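PDB 3DS8: Lin2722 protein from Listeria innocua, which is of unknown function but has an alpha/beta-hydrolase fold and probably acts as a serine hydrolase. Local coordinates for residues 151-165 / 194-206. Residues are numbered along the deposited sequence; the frame is centred on the assembly and turned at random.
Sequences LPNSTPQMDYFIKNQ and ISSLATRLFMPGS
In this alpha/beta-hydrolase fold, helix 156-163 packs against the 3-10 turn 198-201 and the Phe202 that follows it, through an apolar seam centred on Phe202. The CB of Phe161 sits over the middle of one face of the Phe202 ring, 3.6 Å from its centroid and 12° off the normal, a CH-pi contact. The two phenyl rings are nearly parallel, their planes 23° apart, but displaced, with little of one ring above the other; the backbone oxygen of Thr199 lies toward the rim of the other Phe202 face. Selenomethionine Met158, its chain bent at both chi2 and chi3, curls its methyl CE to the edge of the same ring, 3.8 Å from Phe202 CD2, while its SE rests 3.8 Å from Ala198 CB. Farther along, Leu151 CD2 meets Ile194 CG2 at 3.6 Å, while its CG lies 3.7 Å from Leu201 CD1. At the other end the seam turns polar. A water donates to both Gln165 OE1 (2.8 Å) and Leu201 O (3.0 Å), bridging the segments, and Ser206 OG donates to Phe202 O at 2.9 Å, tying its own loop back beside the Gln165 side chain. Thr155 N-caps the helix, its OG1 accepting from Met158 N. Helix 103-114 borders the helix through Thr109, which touches Phe161, and Tyr110, which touches Gln157. Behind segment 194-206, Leu197, Thr199 and Met203 lean on strand 173-180, so that the turn lies between this strand and helix 156-163.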
ATOM      1  N   LEU A 151       2.362 -16.367 -13.341  1.00 17.75           N
ATOM      2  CA  LEU A 151       3.461 -16.723 -12.446  1.00 17.39           C
ATOM      3  C   LEU A 151       3.856 -18.179 -12.628  1.00 17.51           C
ATOM      4  O   LEU A 151       3.000 -19.031 -12.888  1.00 17.29           O
ATOM      5  CB  LEU A 151       3.087 -16.477 -10.991  1.00 17.30           C
ATOM      6  CG  LEU A 151       2.689 -15.023 -10.691  1.00 17.47           C
ATOM      7  CD1 LEU A 151       1.763 -15.030  -9.457  1.00 16.37           C
ATOM      8  CD2 LEU A 151       3.920 -14.171 -10.471  1.00 18.07           C
ATOM      9  N   PRO A 152       5.159 -18.474 -12.490  1.00 17.00           N
ATOM     10  CA  PRO A 152       5.600 -19.857 -12.431  1.00 18.26           C
ATOM     11  C   PRO A 152       4.783 -20.721 -11.476  1.00 18.33           C
ATOM     12  O   PRO A 152       4.435 -21.858 -11.807  1.00 17.02           O
ATOM     13  CB  PRO A 152       7.070 -19.722 -11.989  1.00 18.29           C
ATOM     14  CG  PRO A 152       7.509 -18.447 -12.668  1.00 18.04           C
ATOM     15  CD  PRO A 152       6.299 -17.539 -12.457  1.00 19.43           C
ATOM     16  N   ASN A 153       4.444 -20.183 -10.300  1.00 17.84           N
ATOM     17  CA  ASN A 153       3.544 -20.866  -9.365  1.00 18.28           C
ATOM     18  C   ASN A 153       2.867 -19.834  -8.493  1.00 17.99           C
ATOM     19  O   ASN A 153       3.549 -18.984  -7.936  1.00 16.71           O
ATOM     20  CB  ASN A 153       4.312 -21.827  -8.490  1.00 18.78           C
ATOM     21  CG  ASN A 153       3.421 -22.590  -7.536  1.00 20.52           C
ATOM     22  OD1 ASN A 153       2.420 -23.213  -7.954  1.00 26.68           O
ATOM     23  ND2 ASN A 153       3.762 -22.546  -6.241  1.00 25.59           N
ATOM     24  N   SER A 154       1.542 -19.875  -8.398  1.00 18.31           N
ATOM     25  CA  SER A 154       0.833 -18.943  -7.518  1.00 19.55           C
ATOM     26  C   SER A 154       0.735 -19.527  -6.140  1.00 18.53           C
ATOM     27  O   SER A 154       0.311 -20.677  -5.983  1.00 18.44           O
ATOM     28  CB  SER A 154      -0.593 -18.651  -8.007  1.00 20.62           C
ATOM     29  OG  SER A 154      -0.540 -18.184  -9.334  1.00 28.99           O
ATOM     30  N   THR A 155       1.064 -18.710  -5.150  1.00 16.97           N
ATOM     31  CA  THR A 155       0.866 -19.044  -3.762  1.00 15.49           C
ATOM     32  C   THR A 155      -0.620 -18.924  -3.345  1.00 15.24           C
ATOM     33  O   THR A 155      -1.414 -18.321  -4.065  1.00 14.67           O
ATOM     34  CB  THR A 155       1.682 -18.093  -2.886  1.00 16.17           C
ATOM     35  OG1 THR A 155       1.204 -16.757  -3.111  1.00 15.27           O
ATOM     36  CG2 THR A 155       3.187 -18.188  -3.226  1.00 16.36           C
ATOM     37  N   PRO A 156      -1.000 -19.522  -2.194  1.00 14.88           N
ATOM     38  CA  PRO A 156      -2.334 -19.344  -1.634  1.00 15.49           C
ATOM     39  C   PRO A 156      -2.756 -17.885  -1.475  1.00 15.47           C
ATOM     40  O   PRO A 156      -3.918 -17.551  -1.724  1.00 14.44           O
ATOM     41  CB  PRO A 156      -2.243 -20.060  -0.282  1.00 16.61           C
ATOM     42  CG  PRO A 156      -1.255 -21.159  -0.528  1.00 17.07           C
ATOM     43  CD  PRO A 156      -0.223 -20.519  -1.419  1.00 16.26           C
ATOM     44  N   GLN A 157      -1.826 -17.011  -1.101  1.00 15.43           N
ATOM     45  CA  GLN A 157      -2.159 -15.600  -1.003  1.00 15.77           C
ATOM     46  C   GLN A 157      -2.556 -15.031  -2.373  1.00 15.26           C
ATOM     47  O   GLN A 157      -3.587 -14.350  -2.498  1.00 14.76           O
ATOM     48  CB  GLN A 157      -0.978 -14.822  -0.400  1.00 16.14           C
ATOM     49  CG  GLN A 157      -1.166 -13.321  -0.383  1.00 16.52           C
ATOM     50  CD  GLN A 157       0.009 -12.638   0.297  1.00 18.16           C
ATOM     51  OE1 GLN A 157       0.084 -12.575   1.526  1.00 18.24           O
ATOM     52  NE2 GLN A 157       0.971 -12.191  -0.505  1.00 17.12           N
HETATM   53  N   MSE A 158      -1.739 -15.301  -3.399  1.00 15.16           N
HETATM   54  CA  MSE A 158      -2.088 -14.879  -4.751  1.00 16.40           C
HETATM   55  C   MSE A 158      -3.393 -15.471  -5.186  1.00 16.03           C
HETATM   56  O   MSE A 158      -4.164 -14.825  -5.870  1.00 15.33           O
HETATM   57  CB  MSE A 158      -1.047 -15.282  -5.797  1.00 17.18           C
HETATM   58  CG  MSE A 158       0.066 -14.414  -5.950  1.00 21.71           C
HETATM   59 SE   MSE A 158      -0.470 -12.596  -6.481  1.00 31.17          SE
HETATM   60  CE  MSE A 158      -1.120 -12.719  -8.338  1.00 20.94           C
ATOM     61  N   ASP A 159      -3.654 -16.740  -4.852  1.00 15.92           N
ATOM     62  CA  ASP A 159      -4.915 -17.355  -5.239  1.00 15.94           C
ATOM     63  C   ASP A 159      -6.099 -16.549  -4.664  1.00 15.49           C
ATOM     64  O   ASP A 159      -7.119 -16.366  -5.327  1.00 14.54           O
ATOM     65  CB  ASP A 159      -5.000 -18.827  -4.738  1.00 15.11           C
ATOM     66  CG  ASP A 159      -4.036 -19.786  -5.457  1.00 19.35           C
ATOM     67  OD1 ASP A 159      -3.548 -19.502  -6.575  1.00 19.43           O
ATOM     68  OD2 ASP A 159      -3.805 -20.877  -4.880  1.00 23.22           O
ATOM     69  N   TYR A 160      -5.964 -16.101  -3.418  1.00 15.69           N
ATOM     70  CA  TYR A 160      -7.004 -15.331  -2.755  1.00 15.02           C
ATOM     71  C   TYR A 160      -7.217 -14.004  -3.496  1.00 13.98           C
ATOM     72  O   TYR A 160      -8.340 -13.634  -3.792  1.00 14.37           O
ATOM     73  CB  TYR A 160      -6.616 -15.038  -1.283  1.00 15.80           C
ATOM     74  CG  TYR A 160      -7.707 -14.307  -0.508  1.00 15.63           C
ATOM     75  CD1 TYR A 160      -8.579 -15.009   0.313  1.00 18.31           C
ATOM     76  CD2 TYR A 160      -7.833 -12.925  -0.577  1.00 16.68           C
ATOM     77  CE1 TYR A 160      -9.579 -14.348   1.011  1.00 17.97           C
ATOM     78  CE2 TYR A 160      -8.817 -12.269   0.105  1.00 16.71           C
ATOM     79  CZ  TYR A 160      -9.680 -12.981   0.900  1.00 17.55           C
ATOM     80  OH  TYR A 160     -10.679 -12.348   1.612  1.00 19.88           O
ATOM     81  N   PHE A 161      -6.126 -13.303  -3.754  1.00 13.21           N
ATOM     82  CA  PHE A 161      -6.185 -11.984  -4.433  1.00 14.53           C
ATOM     83  C   PHE A 161      -6.851 -12.097  -5.811  1.00 14.34           C
ATOM     84  O   PHE A 161      -7.683 -11.264  -6.192  1.00 14.83           O
ATOM     85  CB  PHE A 161      -4.796 -11.359  -4.585  1.00 13.76           C
ATOM     86  CG  PHE A 161      -4.148 -10.908  -3.290  1.00 13.58           C
ATOM     87  CD1 PHE A 161      -4.895 -10.462  -2.201  1.00 13.39           C
ATOM     88  CD2 PHE A 161      -2.776 -10.939  -3.185  1.00 14.88           C
ATOM     89  CE1 PHE A 161      -4.280 -10.027  -1.032  1.00 15.57           C
ATOM     90  CE2 PHE A 161      -2.108 -10.468  -2.014  1.00 15.60           C
ATOM     91  CZ  PHE A 161      -2.856 -10.030  -0.936  1.00 14.57           C
ATOM     92  N   ILE A 162      -6.497 -13.139  -6.544  1.00 14.95           N
ATOM     93  CA  ILE A 162      -7.130 -13.413  -7.841  1.00 15.55           C
ATOM     94  C   ILE A 162      -8.605 -13.735  -7.725  1.00 15.65           C
ATOM     95  O   ILE A 162      -9.425 -13.174  -8.470  1.00 15.62           O
ATOM     96  CB  ILE A 162      -6.389 -14.542  -8.591  1.00 15.91           C
ATOM     97  CG1 ILE A 162      -5.007 -14.036  -9.015  1.00 17.73           C
ATOM     98  CG2 ILE A 162      -7.229 -15.008  -9.823  1.00 16.42           C
ATOM     99  CD1 ILE A 162      -4.008 -15.099  -9.456  1.00 16.21           C
ATOM    100  N   LYS A 163      -8.949 -14.616  -6.797  1.00 15.90           N
ATOM    101  CA  LYS A 163     -10.337 -15.021  -6.573  1.00 16.86           C
ATOM    102  C   LYS A 163     -11.222 -13.831  -6.221  1.00 16.97           C
ATOM    103  O   LYS A 163     -12.349 -13.720  -6.701  1.00 18.00           O
ATOM    104  CB  LYS A 163     -10.406 -16.096  -5.472  1.00 17.24           C
ATOM    105  CG  LYS A 163     -11.809 -16.513  -5.045  1.00 18.10           C
ATOM    106  CD  LYS A 163     -11.773 -17.704  -4.106  1.00 20.73           C
ATOM    107  CE  LYS A 163     -13.150 -18.159  -3.648  1.00 23.35           C
ATOM    108  NZ  LYS A 163     -13.544 -17.523  -2.377  1.00 30.25           N
ATOM    109  N   ASN A 164     -10.698 -12.930  -5.413  1.00 16.56           N
ATOM    110  CA  ASN A 164     -11.511 -11.849  -4.870  1.00 17.33           C
ATOM    111  C   ASN A 164     -11.316 -10.524  -5.577  1.00 17.14           C
ATOM    112  O   ASN A 164     -11.797  -9.506  -5.110  1.00 16.81           O
ATOM    113  CB  ASN A 164     -11.250 -11.747  -3.378  1.00 17.00           C
ATOM    114  CG  ASN A 164     -11.788 -12.952  -2.631  1.00 20.22           C
ATOM    115  OD1 ASN A 164     -11.035 -13.811  -2.146  1.00 21.73           O
ATOM    116  ND2 ASN A 164     -13.094 -13.078  -2.633  1.00 21.69           N
ATOM    117  N   GLN A 165     -10.641 -10.546  -6.727  1.00 17.59           N
ATOM    118  CA  GLN A 165     -10.361  -9.314  -7.462  1.00 18.37           C
ATOM    119  C   GLN A 165     -11.619  -8.537  -7.855  1.00 19.06           C
ATOM    120  O   GLN A 165     -11.571  -7.304  -7.930  1.00 20.36           O
ATOM    121  CB  GLN A 165      -9.523  -9.615  -8.700  1.00 18.22           C
ATOM    122  CG  GLN A 165     -10.241 -10.329  -9.814  1.00 17.38           C
ATOM    123  CD  GLN A 165      -9.272 -10.785 -10.913  1.00 19.18           C
ATOM    124  OE1 GLN A 165      -8.775 -11.909 -10.898  1.00 23.60           O
ATOM    125  NE2 GLN A 165      -9.006  -9.914 -11.848  1.00 17.91           N
ATOM    126  N   ILE A 194       9.236  -9.668  -9.450  1.00 13.89           N
ATOM    127  CA  ILE A 194       7.967 -10.082 -10.001  1.00 14.59           C
ATOM    128  C   ILE A 194       6.849 -10.243  -8.943  1.00 13.71           C
ATOM    129  O   ILE A 194       5.696  -9.954  -9.208  1.00 14.38           O
ATOM    130  CB  ILE A 194       8.145 -11.350 -10.837  1.00 14.54           C
ATOM    131  CG1 ILE A 194       8.791 -10.926 -12.186  1.00 17.54           C
ATOM    132  CG2 ILE A 194       6.808 -12.123 -11.041  1.00 15.28           C
ATOM    133  CD1 ILE A 194       9.453 -11.978 -12.875  1.00 19.78           C
ATOM    134  N   SER A 195       7.209 -10.728  -7.768  1.00 14.35           N
ATOM    135  CA  SER A 195       6.261 -10.869  -6.639  1.00 14.13           C
ATOM    136  C   SER A 195       5.703  -9.519  -6.285  1.00 13.48           C
ATOM    137  O   SER A 195       4.502  -9.371  -6.060  1.00 13.47           O
ATOM    138  CB  SER A 195       6.929 -11.477  -5.426  1.00 14.62           C
ATOM    139  OG  SER A 195       5.993 -11.612  -4.362  1.00 13.19           O
ATOM    140  N   SER A 196       6.564  -8.513  -6.263  1.00 14.21           N
ATOM    141  CA  SER A 196       6.118  -7.131  -5.965  1.00 13.90           C
ATOM    142  C   SER A 196       5.311  -6.419  -7.065  1.00 15.01           C
ATOM    143  O   SER A 196       4.749  -5.338  -6.822  1.00 16.68           O
ATOM    144  CB  SER A 196       7.300  -6.267  -5.461  1.00 15.17           C
ATOM    145  OG  SER A 196       8.468  -6.485  -6.153  1.00 19.14           O
ATOM    146  N   LEU A 197       5.232  -7.048  -8.248  1.00 13.73           N
ATOM    147  CA  LEU A 197       4.424  -6.576  -9.358  1.00 13.20           C
ATOM    148  C   LEU A 197       3.267  -7.493  -9.694  1.00 14.14           C
ATOM    149  O   LEU A 197       2.553  -7.237 -10.661  1.00 14.58           O
ATOM    150  CB  LEU A 197       5.303  -6.441 -10.581  1.00 13.87           C
ATOM    151  CG  LEU A 197       6.458  -5.441 -10.536  1.00 14.73           C
ATOM    152  CD1 LEU A 197       7.344  -5.715 -11.795  1.00 18.00           C
ATOM    153  CD2 LEU A 197       5.990  -4.001 -10.455  1.00 20.40           C
ATOM    154  N   ALA A 198       3.039  -8.514  -8.877  1.00 13.54           N
ATOM    155  CA  ALA A 198       2.083  -9.566  -9.243  1.00 13.96           C
ATOM    156  C   ALA A 198       0.630  -9.079  -9.187  1.00 14.13           C
ATOM    157  O   ALA A 198      -0.258  -9.730  -9.722  1.00 16.06           O
ATOM    158  CB  ALA A 198       2.317 -10.810  -8.421  1.00 14.91           C
ATOM    159  N   THR A 199       0.410  -7.892  -8.614  1.00 14.01           N
ATOM    160  CA  THR A 199      -0.814  -7.122  -8.813  1.00 14.11           C
ATOM    161  C   THR A 199      -1.238  -7.037 -10.277  1.00 14.03           C
ATOM    162  O   THR A 199      -2.415  -6.882 -10.561  1.00 15.05           O
ATOM    163  CB  THR A 199      -0.663  -5.690  -8.242  1.00 14.22           C
ATOM    164  OG1 THR A 199       0.688  -5.236  -8.419  1.00 13.99           O
ATOM    165  CG2 THR A 199      -1.013  -5.676  -6.720  1.00 15.77           C
ATOM    166  N   ARG A 200      -0.279  -7.151 -11.201  1.00 14.71           N
ATOM    167  CA  ARG A 200      -0.582  -7.139 -12.637  1.00 16.16           C
ATOM    168  C   ARG A 200      -1.614  -8.182 -13.040  1.00 15.70           C
ATOM    169  O   ARG A 200      -2.310  -8.035 -14.054  1.00 15.64           O
ATOM    170  CB  ARG A 200       0.743  -7.466 -13.359  1.00 17.04           C
ATOM    171  CG  ARG A 200       0.743  -7.421 -14.762  1.00 20.36           C
ATOM    172  CD  ARG A 200       2.095  -7.928 -15.228  1.00 17.43           C
ATOM    173  NE  ARG A 200       3.164  -6.963 -14.971  1.00 16.01           N
ATOM    174  CZ  ARG A 200       4.362  -7.043 -15.552  1.00 14.92           C
ATOM    175  NH1 ARG A 200       4.604  -8.008 -16.417  1.00 14.66           N
ATOM    176  NH2 ARG A 200       5.310  -6.153 -15.294  1.00 16.72           N
ATOM    177  N   LEU A 201      -1.706  -9.244 -12.254  1.00 16.17           N
ATOM    178  CA  LEU A 201      -2.572 -10.369 -12.570  1.00 16.53           C
ATOM    179  C   LEU A 201      -3.989 -10.282 -11.997  1.00 16.83           C
ATOM    180  O   LEU A 201      -4.823 -11.140 -12.306  1.00 18.78           O
ATOM    181  CB  LEU A 201      -1.896 -11.665 -12.148  1.00 16.69           C
ATOM    182  CG  LEU A 201      -0.476 -11.841 -12.739  1.00 19.72           C
ATOM    183  CD1 LEU A 201       0.043 -13.157 -12.403  1.00 23.43           C
ATOM    184  CD2 LEU A 201      -0.428 -11.627 -14.260  1.00 19.63           C
ATOM    185  N   PHE A 202      -4.281  -9.248 -11.215  1.00 14.80           N
ATOM    186  CA  PHE A 202      -5.613  -9.106 -10.650  1.00 16.39           C
ATOM    187  C   PHE A 202      -6.133  -7.672 -10.544  1.00 16.29           C
ATOM    188  O   PHE A 202      -7.357  -7.476 -10.489  1.00 16.89           O
ATOM    189  CB  PHE A 202      -5.726  -9.877  -9.300  1.00 15.41           C
ATOM    190  CG  PHE A 202      -4.875  -9.348  -8.178  1.00 14.69           C
ATOM    191  CD1 PHE A 202      -5.395  -8.447  -7.263  1.00 15.95           C
ATOM    192  CD2 PHE A 202      -3.570  -9.795  -7.979  1.00 14.54           C
ATOM    193  CE1 PHE A 202      -4.655  -7.983  -6.234  1.00 18.44           C
ATOM    194  CE2 PHE A 202      -2.826  -9.324  -6.928  1.00 14.17           C
ATOM    195  CZ  PHE A 202      -3.354  -8.418  -6.053  1.00 16.48           C
HETATM  196  N   MSE A 203      -5.249  -6.669 -10.586  1.00 16.05           N
HETATM  197  CA  MSE A 203      -5.746  -5.305 -10.499  1.00 16.67           C
HETATM  198  C   MSE A 203      -6.242  -4.701 -11.832  1.00 16.70           C
HETATM  199  O   MSE A 203      -7.301  -4.045 -11.854  1.00 16.66           O
HETATM  200  CB  MSE A 203      -4.734  -4.411  -9.812  1.00 17.39           C
HETATM  201  CG  MSE A 203      -4.543  -4.779  -8.377  1.00 18.06           C
HETATM  202 SE   MSE A 203      -6.237  -4.496  -7.368  1.00 31.99          SE
HETATM  203  CE  MSE A 203      -5.469  -4.425  -5.549  1.00 22.12           C
ATOM    204  N   PRO A 204      -5.508  -4.899 -12.937  1.00 17.45           N
ATOM    205  CA  PRO A 204      -6.027  -4.355 -14.206  1.00 18.73           C
ATOM    206  C   PRO A 204      -7.456  -4.818 -14.528  1.00 19.51           C
ATOM    207  O   PRO A 204      -7.734  -5.985 -14.436  1.00 20.71           O
ATOM    208  CB  PRO A 204      -5.056  -4.912 -15.252  1.00 18.84           C
ATOM    209  CG  PRO A 204      -3.769  -5.153 -14.472  1.00 18.25           C
ATOM    210  CD  PRO A 204      -4.177  -5.521 -13.096  1.00 16.89           C
ATOM    211  N   GLY A 205      -8.346  -3.907 -14.899  1.00 21.21           N
ATOM    212  CA  GLY A 205      -9.711  -4.278 -15.288  1.00 21.37           C
ATOM    213  C   GLY A 205     -10.644  -4.470 -14.089  1.00 22.45           C
ATOM    214  O   GLY A 205     -11.876  -4.674 -14.273  1.00 25.50           O
ATOM    215  N   SER A 206     -10.065  -4.511 -12.892  1.00 20.31           N
ATOM    216  CA  SER A 206     -10.819  -4.510 -11.629  1.00 19.31           C
ATOM    217  C   SER A 206     -10.757  -3.084 -11.052  1.00 18.05           C
ATOM    218  O   SER A 206     -11.758  -2.443 -10.771  1.00 17.78           O
ATOM    219  CB  SER A 206     -10.187  -5.525 -10.660  1.00 19.92           C
ATOM    220  OG  SER A 206     -10.033  -6.806 -11.286  1.00 21.64           O
TER
HETATM  221  O   HOH W   1      -7.177 -12.868 -13.051  1.00 39.27           O